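Local coordinates for allantoin racemase (Pseudomonas fluorescens, PDB 5LFD), which probably interconverts the D and L forms of 5-monosubstituted hydantoins, as a racemase of the HyuE family, at residues A[4-9]-A[35-40]; A[74-79]-A[121-126]; A[94-99]-A[125-130]; A[99-104]-A[130-135]; A[173-178]-A[197-202]. All coordinates share one frame; numbering follows the deposited sequence.

Contact 1 of 5, residues A[4-9]-A[35-40]; sequences LVVNVN and LTPYFG
With CG opposite the carbonyl carbon in both residues (chi1 -51° in L4, -63° in L35), the two leucines send their CD1 methyls against each other at 4.1 Å, the chains meeting at a slant. V6 adds its CG2 methyl, 4.2 Å from the same L35 CD1, so one leucine tip is packed by two side chains of the neighbouring strand. Beneath this apolar patch the backbones are joined by the two bonds of a parallel bridge. L35 N donates to V5 O at 2.9 Å, and N7 N donates to L35 O at 3.0 Å. V6 and L35 form the single bridge here, with their side chains on one face, where edge strand 31-35 joins strand 2-7 in the parallel sheet of the N-terminal alpha/beta half of the racemase fold. Past the bridge the chains part. P37 fits into the turn after the strand, its CG tight against N7 O at 3.0 Å and its CD 3.3 Å from N9 O. N7 swings CG away from its own N (chi1 -168°), and OD1 accepts from N9 N at 3.1 Å, an Asx turn, while ND2 bonds to T15 OG1. A water molecule donates to both V8 O and F39 O, and G40 pairs antiparallel with a strand of a second subunit.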
# COMPACT_ATOMS: atom_id res chain seq x y z
N LEU A 4 -14.08 30.41 -13.55
CA LEU A 4 -13.61 30.03 -14.87
C LEU A 4 -13.73 28.52 -15.06
O LEU A 4 -13.21 27.74 -14.25
CB LEU A 4 -12.16 30.49 -15.11
CG LEU A 4 -11.82 31.96 -14.83
CD1 LEU A 4 -10.33 32.25 -15.11
CD2 LEU A 4 -12.78 32.99 -15.51
N VAL A 5 -14.46 28.11 -16.10
CA VAL A 5 -14.53 26.70 -16.55
C VAL A 5 -13.76 26.46 -17.85
O VAL A 5 -14.22 26.82 -18.96
CB VAL A 5 -15.99 26.22 -16.72
CG1 VAL A 5 -16.05 24.76 -17.08
CG2 VAL A 5 -16.76 26.46 -15.43
N VAL A 6 -12.59 25.80 -17.73
CA VAL A 6 -11.67 25.75 -18.84
C VAL A 6 -11.62 24.37 -19.47
O VAL A 6 -11.37 23.33 -18.80
CB VAL A 6 -10.25 26.20 -18.39
CG1 VAL A 6 -9.40 26.44 -19.61
CG2 VAL A 6 -10.33 27.44 -17.54
N ASN A 7 -11.91 24.34 -20.75
CA ASN A 7 -11.82 23.13 -21.54
C ASN A 7 -10.33 22.79 -21.63
O ASN A 7 -9.48 23.71 -21.66
CB ASN A 7 -12.41 23.37 -22.97
CG ASN A 7 -12.64 22.07 -23.76
OD1 ASN A 7 -12.24 20.94 -23.35
ND2 ASN A 7 -13.29 22.21 -24.93
N VAL A 8 -10.00 21.51 -21.64
CA VAL A 8 -8.62 21.08 -21.89
C VAL A 8 -8.29 20.95 -23.40
O VAL A 8 -7.12 20.94 -23.80
CB VAL A 8 -8.29 19.73 -21.16
CG1 VAL A 8 -8.16 19.95 -19.64
CG2 VAL A 8 -9.27 18.63 -21.57
N ASN A 9 -9.32 20.82 -24.24
CA ASN A 9 -9.09 20.75 -25.68
C ASN A 9 -9.60 22.03 -26.35
O ASN A 9 -10.26 22.81 -25.70
CB ASN A 9 -9.67 19.47 -26.32
CG ASN A 9 -11.20 19.39 -26.26
OD1 ASN A 9 -11.93 20.29 -26.73
ND2 ASN A 9 -11.69 18.27 -25.75
N LEU A 35 -14.07 28.90 -20.97
CA LEU A 35 -12.86 29.29 -21.75
C LEU A 35 -12.34 28.16 -22.63
O LEU A 35 -12.33 26.99 -22.20
CB LEU A 35 -11.74 29.78 -20.81
CG LEU A 35 -12.01 31.02 -19.97
CD1 LEU A 35 -10.82 31.35 -19.10
CD2 LEU A 35 -12.33 32.20 -20.90
N THR A 36 -11.93 28.50 -23.86
CA THR A 36 -11.33 27.54 -24.77
C THR A 36 -9.87 27.91 -24.89
O THR A 36 -9.57 29.08 -25.11
CB THR A 36 -12.04 27.44 -26.14
OG1 THR A 36 -13.37 27.00 -25.92
CG2 THR A 36 -11.39 26.33 -27.01
N PRO A 37 -8.95 26.94 -24.61
CA PRO A 37 -7.53 27.28 -24.69
C PRO A 37 -7.19 27.76 -26.08
O PRO A 37 -7.85 27.36 -27.03
CB PRO A 37 -6.84 25.94 -24.43
CG PRO A 37 -7.80 25.23 -23.57
CD PRO A 37 -9.12 25.54 -24.21
N TYR A 38 -6.12 28.54 -26.19
CA TYR A 38 -5.72 29.14 -27.48
C TYR A 38 -4.93 28.20 -28.39
O TYR A 38 -5.03 28.32 -29.59
CB TYR A 38 -4.92 30.44 -27.25
CG TYR A 38 -5.75 31.62 -26.67
CD1 TYR A 38 -5.14 32.56 -25.82
CD2 TYR A 38 -7.10 31.83 -27.02
CE1 TYR A 38 -5.86 33.66 -25.32
CE2 TYR A 38 -7.83 32.91 -26.50
CZ TYR A 38 -7.19 33.81 -25.65
OH TYR A 38 -7.86 34.87 -25.10
N PHE A 39 -4.15 27.28 -27.81
CA PHE A 39 -3.46 26.20 -28.54
C PHE A 39 -3.71 24.80 -27.93
O PHE A 39 -4.28 24.67 -26.84
CB PHE A 39 -1.97 26.48 -28.67
CG PHE A 39 -1.24 26.58 -27.36
CD1 PHE A 39 -1.16 27.78 -26.67
CD2 PHE A 39 -0.57 25.48 -26.81
CE1 PHE A 39 -0.47 27.89 -25.45
CE2 PHE A 39 0.11 25.57 -25.60
CZ PHE A 39 0.16 26.78 -24.92
N GLY A 40 -3.31 23.76 -28.66
CA GLY A 40 -3.45 22.38 -28.17
C GLY A 40 -4.31 21.53 -29.09
O GLY A 40 -4.88 22.03 -30.09
O HOH W 1 -4.98 21.88 -25.42

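Contact 2 of 5, residues A[74-79]-A[121-126]; sequences AGYGEH and PLIEDR
Y76 turns the edge of its ring to I123, with CD2 3.9 Å from I123 CG1 near the ring plane and CE2 4.0 Å from I123 CG2; the two side chains cross at about a right angle. The residues belong to the loop between strand 70-74 and helix 81-87, which leaves the carboxyl end of a strand of the parallel alpha/beta sheet and here packs on helix 120-129. G77 follows with a positive phi of 81° and comes nearest to the helix: its CA lies 3.7 Å from I123 CG1, so close that the helix leaves no room for a beta carbon on this side. The carbonyl oxygen of G77 also packs against the helix, 3.4 Å from R126 CG, while its amide is taken up by T96 OG1. E78 starts its side chain away from the helix, and the side chain packs on V8 and V44; only its backbone takes part. Its O stands 3.5 Å from R126 NE, at an angle too poor for a bond. The bends of R126 at chi2 and chi3 (-54° and -62°) lay the side chain along the loop, from G77 to H79, and NH2 goes on to a salt bridge with E82. At H79 the CA lies over one face of the R126 guanidinium. The imidazole stacks on Y51 and approaches the arginine at a slant, its CD2 3.7 Å from R126 NH1.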
# COMPACT_ATOMS: atom_id res chain seq x y z
N ALA A 74 -11.75 21.38 -16.93
CA ALA A 74 -12.82 20.52 -17.40
C ALA A 74 -12.31 19.45 -18.36
O ALA A 74 -12.78 19.33 -19.53
CB ALA A 74 -13.97 21.34 -18.03
N GLY A 75 -11.37 18.65 -17.85
CA GLY A 75 -10.94 17.53 -18.59
C GLY A 75 -10.66 16.42 -17.61
O GLY A 75 -10.28 16.68 -16.45
N TYR A 76 -10.87 15.20 -18.09
CA TYR A 76 -10.74 13.99 -17.28
C TYR A 76 -9.37 13.26 -17.41
O TYR A 76 -8.96 12.73 -18.45
CB TYR A 76 -12.00 13.11 -17.48
CG TYR A 76 -12.46 12.52 -16.20
CD1 TYR A 76 -13.46 13.12 -15.43
CD2 TYR A 76 -11.83 11.37 -15.69
CE1 TYR A 76 -13.85 12.57 -14.20
CE2 TYR A 76 -12.21 10.80 -14.49
CZ TYR A 76 -13.21 11.39 -13.74
OH TYR A 76 -13.54 10.77 -12.54
N GLY A 77 -8.62 13.30 -16.33
CA GLY A 77 -7.31 12.63 -16.32
C GLY A 77 -6.14 13.38 -16.94
O GLY A 77 -5.14 12.79 -17.23
N GLU A 78 -6.26 14.68 -17.12
CA GLU A 78 -5.16 15.47 -17.67
C GLU A 78 -4.28 16.08 -16.62
O GLU A 78 -4.71 16.27 -15.46
CB GLU A 78 -5.67 16.57 -18.60
CG GLU A 78 -5.84 16.06 -20.00
CD GLU A 78 -7.18 15.39 -20.21
OE1 GLU A 78 -8.13 15.82 -19.50
OE2 GLU A 78 -7.28 14.42 -21.01
N HIS A 79 -3.06 16.40 -17.04
CA HIS A 79 -2.08 17.16 -16.29
C HIS A 79 -2.49 18.63 -16.13
O HIS A 79 -3.38 19.08 -16.83
CB HIS A 79 -0.70 17.04 -16.99
CG HIS A 79 -0.10 15.66 -16.88
ND1 HIS A 79 -0.03 14.77 -17.95
CD2 HIS A 79 0.42 15.00 -15.81
CE1 HIS A 79 0.56 13.66 -17.55
NE2 HIS A 79 0.82 13.76 -16.26
N PRO A 121 -4.96 4.50 -18.16
CA PRO A 121 -3.89 4.63 -17.19
C PRO A 121 -3.51 6.06 -16.81
O PRO A 121 -2.96 6.27 -15.71
CB PRO A 121 -2.71 3.91 -17.87
CG PRO A 121 -3.02 3.98 -19.30
CD PRO A 121 -4.50 3.92 -19.43
N LEU A 122 -3.80 7.04 -17.66
CA LEU A 122 -3.57 8.46 -17.30
C LEU A 122 -4.52 8.86 -16.15
O LEU A 122 -4.12 9.53 -15.18
CB LEU A 122 -3.79 9.40 -18.48
CG LEU A 122 -2.67 9.68 -19.47
CD1 LEU A 122 -2.18 8.38 -20.10
CD2 LEU A 122 -3.14 10.68 -20.54
N ILE A 123 -5.76 8.43 -16.29
CA ILE A 123 -6.82 8.67 -15.30
C ILE A 123 -6.45 8.01 -13.98
O ILE A 123 -6.47 8.69 -12.96
CB ILE A 123 -8.23 8.22 -15.81
CG1 ILE A 123 -8.73 9.24 -16.85
CG2 ILE A 123 -9.27 8.15 -14.68
CD1 ILE A 123 -9.80 8.63 -17.74
N GLU A 124 -6.08 6.71 -14.01
CA GLU A 124 -5.67 5.99 -12.79
C GLU A 124 -4.56 6.70 -12.11
O GLU A 124 -4.58 6.86 -10.88
CB GLU A 124 -5.22 4.53 -13.08
CG GLU A 124 -6.25 3.67 -13.81
CD GLU A 124 -5.64 2.35 -14.31
OE1 GLU A 124 -4.49 2.34 -14.72
OE2 GLU A 124 -6.32 1.30 -14.29
N ASP A 125 -3.56 7.12 -12.89
CA ASP A 125 -2.45 7.89 -12.29
C ASP A 125 -2.89 9.21 -11.66
O ASP A 125 -2.41 9.56 -10.57
CB ASP A 125 -1.24 8.02 -13.26
CG ASP A 125 -0.53 6.68 -13.54
OD1 ASP A 125 0.14 6.52 -14.60
OD2 ASP A 125 -0.68 5.74 -12.74
N ARG A 126 -3.83 9.94 -12.28
CA ARG A 126 -4.26 11.21 -11.65
C ARG A 126 -4.93 10.89 -10.27
O ARG A 126 -4.65 11.51 -9.25
CB ARG A 126 -5.15 12.07 -12.57
CG ARG A 126 -4.50 12.58 -13.86
CD ARG A 126 -3.21 13.35 -13.58
NE ARG A 126 -3.46 14.52 -12.76
CZ ARG A 126 -2.48 15.29 -12.27
NH1 ARG A 126 -1.21 14.98 -12.54
NH2 ARG A 126 -2.76 16.37 -11.56

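Contact 3 of 5, residues A[94-99]-A[125-130]; sequences DITEAA and DRLKLA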
# COMPACT_ATOMS: atom_id res chain seq x y z
N ASP A 94 -10.27 20.22 -10.36
CA ASP A 94 -10.17 19.39 -11.52
C ASP A 94 -11.34 18.44 -11.55
O ASP A 94 -11.59 17.82 -10.53
CB ASP A 94 -8.86 18.60 -11.49
CG ASP A 94 -8.66 17.80 -12.77
OD1 ASP A 94 -9.61 17.10 -13.22
OD2 ASP A 94 -7.56 17.90 -13.37
N ILE A 95 -12.01 18.28 -12.70
CA ILE A 95 -13.30 17.51 -12.72
C ILE A 95 -13.12 16.01 -12.41
O ILE A 95 -14.05 15.32 -12.02
CB ILE A 95 -14.11 17.64 -14.03
CG1 ILE A 95 -13.33 17.02 -15.21
CG2 ILE A 95 -14.59 19.10 -14.20
CD1 ILE A 95 -14.11 16.97 -16.51
N THR A 96 -11.91 15.54 -12.67
CA THR A 96 -11.42 14.19 -12.33
C THR A 96 -11.56 13.95 -10.86
O THR A 96 -12.25 13.00 -10.42
CB THR A 96 -9.91 14.02 -12.76
OG1 THR A 96 -9.71 14.41 -14.14
CG2 THR A 96 -9.48 12.58 -12.59
N GLU A 97 -10.91 14.81 -10.08
CA GLU A 97 -10.97 14.74 -8.62
C GLU A 97 -12.32 15.18 -8.06
O GLU A 97 -12.79 14.60 -7.10
CB GLU A 97 -9.84 15.57 -7.99
CG GLU A 97 -8.52 14.97 -8.35
CD GLU A 97 -7.42 15.96 -8.43
OE1 GLU A 97 -6.44 15.68 -9.15
OE2 GLU A 97 -7.51 17.01 -7.74
N ALA A 98 -12.96 16.16 -8.69
CA ALA A 98 -14.33 16.50 -8.30
C ALA A 98 -15.29 15.30 -8.37
O ALA A 98 -16.02 15.06 -7.41
CB ALA A 98 -14.87 17.68 -9.12
N ALA A 99 -15.25 14.51 -9.46
CA ALA A 99 -16.17 13.37 -9.64
C ALA A 99 -15.95 12.26 -8.58
O ALA A 99 -16.93 11.73 -7.96
CB ALA A 99 -16.00 12.75 -11.04
N ASP A 125 -3.56 7.12 -12.89
CA ASP A 125 -2.45 7.89 -12.29
C ASP A 125 -2.89 9.21 -11.66
O ASP A 125 -2.41 9.56 -10.57
CB ASP A 125 -1.24 8.02 -13.26
CG ASP A 125 -0.53 6.68 -13.54
OD1 ASP A 125 0.14 6.52 -14.60
OD2 ASP A 125 -0.68 5.74 -12.74
N ARG A 126 -3.83 9.94 -12.28
CA ARG A 126 -4.26 11.21 -11.65
C ARG A 126 -4.93 10.89 -10.27
O ARG A 126 -4.65 11.51 -9.25
CB ARG A 126 -5.15 12.07 -12.57
CG ARG A 126 -4.50 12.58 -13.86
CD ARG A 126 -3.21 13.35 -13.58
NE ARG A 126 -3.46 14.52 -12.76
CZ ARG A 126 -2.48 15.29 -12.27
NH1 ARG A 126 -1.21 14.98 -12.54
NH2 ARG A 126 -2.76 16.37 -11.56
N LEU A 127 -5.75 9.85 -10.26
CA LEU A 127 -6.54 9.49 -9.09
C LEU A 127 -5.60 9.09 -7.94
O LEU A 127 -5.85 9.45 -6.76
CB LEU A 127 -7.52 8.36 -9.41
CG LEU A 127 -8.69 8.92 -10.21
CD1 LEU A 127 -9.62 7.80 -10.69
CD2 LEU A 127 -9.39 10.00 -9.41
N LYS A 128 -4.55 8.35 -8.32
CA LYS A 128 -3.52 7.85 -7.39
C LYS A 128 -2.78 8.99 -6.78
O LYS A 128 -2.64 9.02 -5.56
CB LYS A 128 -2.56 6.92 -8.11
CG LYS A 128 -3.21 5.60 -8.47
CD LYS A 128 -2.28 4.65 -9.25
CE LYS A 128 -2.96 3.29 -9.37
NZ LYS A 128 -2.22 2.20 -10.05
N LEU A 129 -2.34 9.95 -7.60
CA LEU A 129 -1.66 11.16 -7.09
C LEU A 129 -2.50 11.95 -6.12
O LEU A 129 -1.97 12.65 -5.27
CB LEU A 129 -1.32 12.17 -8.21
CG LEU A 129 -0.02 11.96 -8.99
CD1 LEU A 129 -0.11 12.76 -10.30
CD2 LEU A 129 1.16 12.42 -8.13
N ALA A 130 -3.80 11.94 -6.37
CA ALA A 130 -4.77 12.70 -5.60
C ALA A 130 -5.12 11.96 -4.31
O ALA A 130 -5.81 12.49 -3.47
CB ALA A 130 -6.03 12.97 -6.44
O HOH W 2 -6.19 15.55 -12.12
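A water between R126 and E97 is gripped from both helices. It accepts from R126 NE at 3.0 Å, in the plane of the guanidinium at its edge, and lies 3.0 Å from E97 OE1, with D94 OD2 a weak further partner. It bridges two charged groups whose nearest charged atoms, E97 OE1 and R126 NH2, are 4.5 Å apart, beyond a salt bridge, and each side chain has its charge met elsewhere, E97 by R81 and R126 by E82. Beside the water the contact turns apolar. T96 CG2 packs against L127 CD2 at 4.1 Å, the two side chains meeting at a slant, and the E97 chain, extended beyond CG, lays that CG against A130 CB at 3.7 Å. T96 can offer its methyl because its hydroxyl is turned back (chi1 -52°) to D94 OD1, at 2.8 Å, while also receiving G77 N. The same OD1 takes T96 N at 2.8 Å on its anti lone pair, so two donors from one residue fix the carboxylate. The short segments of helices 95-104 and 120-129 approach to 10.1 Å between axes at a crossing angle of -67°, and D94, ending strand 92-94, is the N-cap of the first: an aspartate-capped strand-to-helix junction of an alpha/beta fold.

Contact 4 of 5, residues A[99-104]-A[130-135]; sequences AASTAM and AGLYQR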
# COMPACT_ATOMS: atom_id res chain seq x y z
N ALA A 99 -15.25 14.51 -9.46
CA ALA A 99 -16.17 13.37 -9.64
C ALA A 99 -15.95 12.26 -8.58
O ALA A 99 -16.93 11.73 -7.96
CB ALA A 99 -16.00 12.75 -11.04
N ALA A 100 -14.66 11.90 -8.40
CA ALA A 100 -14.29 10.76 -7.59
C ALA A 100 -14.57 11.12 -6.13
O ALA A 100 -15.13 10.35 -5.35
CB ALA A 100 -12.80 10.46 -7.78
N SER A 101 -14.19 12.33 -5.78
CA SER A 101 -14.40 12.84 -4.43
C SER A 101 -15.88 12.85 -4.05
O SER A 101 -16.28 12.40 -2.98
CB SER A 101 -13.77 14.25 -4.31
OG SER A 101 -13.57 14.49 -2.93
N THR A 102 -16.74 13.30 -4.97
CA THR A 102 -18.11 13.28 -4.62
C THR A 102 -18.71 11.87 -4.60
O THR A 102 -19.46 11.52 -3.68
CB THR A 102 -18.98 14.40 -5.28
OG1 THR A 102 -19.98 13.86 -6.17
CG2 THR A 102 -18.18 15.45 -5.92
N ALA A 103 -18.31 11.03 -5.54
CA ALA A 103 -18.77 9.64 -5.65
C ALA A 103 -18.54 8.82 -4.34
O ALA A 103 -19.33 7.93 -4.02
CB ALA A 103 -18.09 8.95 -6.87
N MET A 104 -17.46 9.14 -3.63
CA MET A 104 -17.04 8.45 -2.44
C MET A 104 -18.01 8.69 -1.27
O MET A 104 -18.09 7.85 -0.36
CB MET A 104 -15.60 8.83 -2.06
CG MET A 104 -14.51 8.02 -2.82
SD MET A 104 -12.89 8.82 -2.87
CE MET A 104 -12.48 8.93 -1.12
N ALA A 130 -3.80 11.94 -6.37
CA ALA A 130 -4.77 12.70 -5.60
C ALA A 130 -5.12 11.96 -4.31
O ALA A 130 -5.81 12.49 -3.47
CB ALA A 130 -6.03 12.97 -6.44
N GLY A 131 -4.70 10.72 -4.16
CA GLY A 131 -5.08 10.00 -2.97
C GLY A 131 -6.55 9.61 -3.00
O GLY A 131 -7.21 9.55 -1.96
N LEU A 132 -7.07 9.30 -4.20
CA LEU A 132 -8.49 9.05 -4.34
C LEU A 132 -8.78 7.69 -4.99
O LEU A 132 -9.95 7.30 -5.17
CB LEU A 132 -9.09 10.19 -5.18
CG LEU A 132 -9.28 11.58 -4.59
CD1 LEU A 132 -9.80 12.57 -5.62
CD2 LEU A 132 -10.28 11.54 -3.41
N TYR A 133 -7.73 6.98 -5.33
CA TYR A 133 -7.84 5.68 -5.96
C TYR A 133 -8.20 4.49 -5.05
O TYR A 133 -8.62 3.46 -5.56
CB TYR A 133 -6.54 5.37 -6.68
CG TYR A 133 -6.70 4.32 -7.76
CD1 TYR A 133 -7.46 4.57 -8.92
CD2 TYR A 133 -6.08 3.09 -7.63
CE1 TYR A 133 -7.60 3.60 -9.93
CE2 TYR A 133 -6.22 2.11 -8.62
CZ TYR A 133 -6.95 2.38 -9.76
OH TYR A 133 -7.03 1.36 -10.69
N GLN A 134 -8.04 4.60 -3.72
CA GLN A 134 -8.32 3.40 -2.85
C GLN A 134 -9.77 2.88 -3.05
O GLN A 134 -10.00 1.67 -3.11
CB GLN A 134 -8.02 3.62 -1.33
CG GLN A 134 -8.50 2.40 -0.43
CD GLN A 134 -8.70 2.73 1.08
OE1 GLN A 134 -7.78 3.24 1.75
NE2 GLN A 134 -9.89 2.43 1.61
N ARG A 135 -10.71 3.82 -3.24
CA ARG A 135 -12.11 3.48 -3.42
C ARG A 135 -12.56 3.32 -4.89
O ARG A 135 -13.73 3.06 -5.16
CB ARG A 135 -12.96 4.52 -2.69
CG ARG A 135 -12.62 4.66 -1.22
CD ARG A 135 -13.56 3.91 -0.28
NE ARG A 135 -15.01 4.29 -0.45
CZ ARG A 135 -15.59 5.38 0.04
NH1 ARG A 135 -14.91 6.26 0.78
NH2 ARG A 135 -16.86 5.60 -0.19
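The guanidinium of R135 has the M104 side chain over one face, with CG 4.0 Å above the plane near its centre. NH2 donates to M104 O at 2.6 Å, the bond bent to 140° at the hydrogen. That oxygen is met on a lone pair in its carbonyl plane, although it lies 22° out of the guanidinium plane. One methionine thus holds the arginine twice, by its chain and by its backbone. Bends at chi2 and chi3 bring the R135 head round to this position, and R135 CB still touches M104 CG at 3.8 Å. M104 SD lies 3.8 Å from L132 CD2, and the bend at chi3 (61°) puts the terminal methyl between L132 CD2 and R135 NH1. The other branch of L132, CD1, reaches A100 CB at 4.3 Å, one turn earlier on helix 95-104. L132 follows the Schellman motif that ends helix 120-129 at G131. Further carbonyls share the arginine: G107 O takes NH2, H108 O takes NE, and A130 O of a fourth subunit takes NH1. The buried guanidinium is thus met by backbone carbonyls, M104 O among them, which would probably offset its charge without a carboxylate in the pairs named.

Contact 5 of 5, residues A[173-178]-A[197-202]; sequences AEVICL and PVVDGV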
# COMPACT_ATOMS: atom_id res chain seq x y z
N ALA A 173 -18.35 -1.76 -8.42
CA ALA A 173 -18.67 -0.34 -8.42
C ALA A 173 -20.09 -0.17 -7.82
O ALA A 173 -20.97 -0.95 -8.12
CB ALA A 173 -18.63 0.19 -9.86
N GLU A 174 -20.32 0.89 -7.05
CA GLU A 174 -21.69 1.19 -6.54
C GLU A 174 -22.12 2.53 -7.07
O GLU A 174 -23.27 2.93 -6.89
CB GLU A 174 -21.72 1.18 -4.99
CG GLU A 174 -21.33 -0.19 -4.51
CD GLU A 174 -21.44 -0.38 -3.03
OE1 GLU A 174 -21.71 0.58 -2.27
OE2 GLU A 174 -21.23 -1.51 -2.65
N VAL A 175 -21.16 3.22 -7.69
CA VAL A 175 -21.35 4.53 -8.30
C VAL A 175 -20.47 4.69 -9.53
O VAL A 175 -19.38 4.10 -9.61
CB VAL A 175 -21.40 5.75 -7.34
CG1 VAL A 175 -20.93 5.47 -5.93
CG2 VAL A 175 -20.85 7.04 -7.93
N ILE A 176 -21.02 5.43 -10.52
CA ILE A 176 -20.38 5.62 -11.80
C ILE A 176 -19.93 7.07 -11.93
O ILE A 176 -20.73 8.00 -11.64
CB ILE A 176 -21.28 5.22 -12.99
CG1 ILE A 176 -21.62 3.71 -12.97
CG2 ILE A 176 -20.58 5.58 -14.33
CD1 ILE A 176 -20.39 2.80 -13.13
N CYS A 177 -18.67 7.28 -12.34
CA CYS A 177 -18.17 8.60 -12.68
C CYS A 177 -18.02 8.68 -14.19
O CYS A 177 -17.44 7.81 -14.80
CB CYS A 177 -16.81 8.86 -12.05
SG CYS A 177 -16.88 9.08 -10.27
N LEU A 178 -18.62 9.69 -14.79
CA LEU A 178 -18.39 9.92 -16.21
C LEU A 178 -16.93 10.36 -16.34
O LEU A 178 -16.45 11.16 -15.53
CB LEU A 178 -19.35 11.00 -16.70
CG LEU A 178 -20.84 10.74 -16.53
CD1 LEU A 178 -21.63 11.95 -17.01
CD2 LEU A 178 -21.25 9.47 -17.25
N PRO A 197 -26.20 5.69 -8.54
CA PRO A 197 -25.91 7.12 -8.76
C PRO A 197 -24.84 7.32 -9.86
O PRO A 197 -23.87 6.53 -9.96
CB PRO A 197 -25.40 7.63 -7.41
CG PRO A 197 -25.66 6.57 -6.44
CD PRO A 197 -26.03 5.29 -7.14
N VAL A 198 -25.01 8.35 -10.69
CA VAL A 198 -24.02 8.64 -11.70
C VAL A 198 -23.51 10.04 -11.47
O VAL A 198 -24.31 10.97 -11.46
CB VAL A 198 -24.58 8.46 -13.14
CG1 VAL A 198 -23.50 8.76 -14.15
CG2 VAL A 198 -25.14 7.04 -13.36
N VAL A 199 -22.19 10.22 -11.31
CA VAL A 199 -21.64 11.55 -10.97
C VAL A 199 -21.04 12.23 -12.22
O VAL A 199 -20.24 11.64 -12.93
CB VAL A 199 -20.55 11.49 -9.83
CG1 VAL A 199 -19.93 12.88 -9.63
CG2 VAL A 199 -21.18 11.00 -8.51
N ASP A 200 -21.41 13.49 -12.45
CA ASP A 200 -20.83 14.30 -13.56
C ASP A 200 -19.75 15.24 -12.93
O ASP A 200 -20.08 16.16 -12.17
CB ASP A 200 -21.97 15.05 -14.25
CG ASP A 200 -21.52 15.85 -15.48
OD1 ASP A 200 -20.31 15.91 -15.79
OD2 ASP A 200 -22.41 16.45 -16.13
N GLY A 201 -18.47 14.97 -13.19
CA GLY A 201 -17.41 15.81 -12.62
C GLY A 201 -17.58 17.32 -12.95
O GLY A 201 -17.19 18.17 -12.14
N VAL A 202 -18.18 17.66 -14.11
CA VAL A 202 -18.42 19.10 -14.44
C VAL A 202 -19.29 19.77 -13.38
O VAL A 202 -18.85 20.77 -12.73
CB VAL A 202 -19.00 19.30 -15.86
CG1 VAL A 202 -19.36 20.79 -16.16
CG2 VAL A 202 -18.01 18.70 -16.87
O HOH W 3 -16.45 14.01 -15.39
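I176 turns both its N-H and its C=O to the neighbouring strand: N donates to P197 O at 3.1 Å, and O receives V199 N at 2.7 Å. The same I176 O also lies 3.4 Å from V198 CA in a CA-H...O contact. L178 N completes the set by donating to V199 O at 3.1 Å, and all three bonds are nearly straight. C177, whose backbone faces the other way, is bonded to S111 and V113 of strand 110-114, so strand 175-178 has a partner along each edge. This is the parallel pairing that closes the beta-alpha-beta unit of strand 175-178, helix 187-194 and strand 198-199. I176 and V198 lie on one face of the sheet, where V198 meets D187 and R191 of that helix. C177 and V199 lie on the other, against helix 95-104. L178 keeps CG beside its N (chi1 -59°) and crosses V198 at about a right angle, CD2 3.9 Å from V198 CG1, while V175 CG2 touches V199 CG2 at 4.0 Å. Beyond the last bridge, L178 O accepts from a water molecule at 2.9 Å, which in turn takes a weak bond from G201 N. D200 is the N-cap of helix 201-214: OD1 accepts V202 N from above the carboxylate plane at 3.2 Å, and OD2 accepts G185 N. At the far end of the pairing, the E174 carboxylate is met by H108 N and by T224 OG1 of a fourth subunit, whose S220 also bonds to E174 O.

In the fold
All five contacts are buried. Contacts 1 and 5 are the sheet contacts, each setting an outermost strand of one parallel sheet beside its neighbour; they lie on opposite sides of the chain's centre, centres about 23 Å apart, and rest on backbone bonds. Contacts 2 and 3 sit nearer the centre and share R126 of helix 120-129. Their facing surfaces meet through packing and a bridging water, and they touch directly, their centres about 7 Å apart. Contact 4 continues along helix 95-104, further out, with one arginine-to-carbonyl bond. Contacts 1, 2 and 3 touch the second subunit, whereas 3, 4 and 5 touch the fourth.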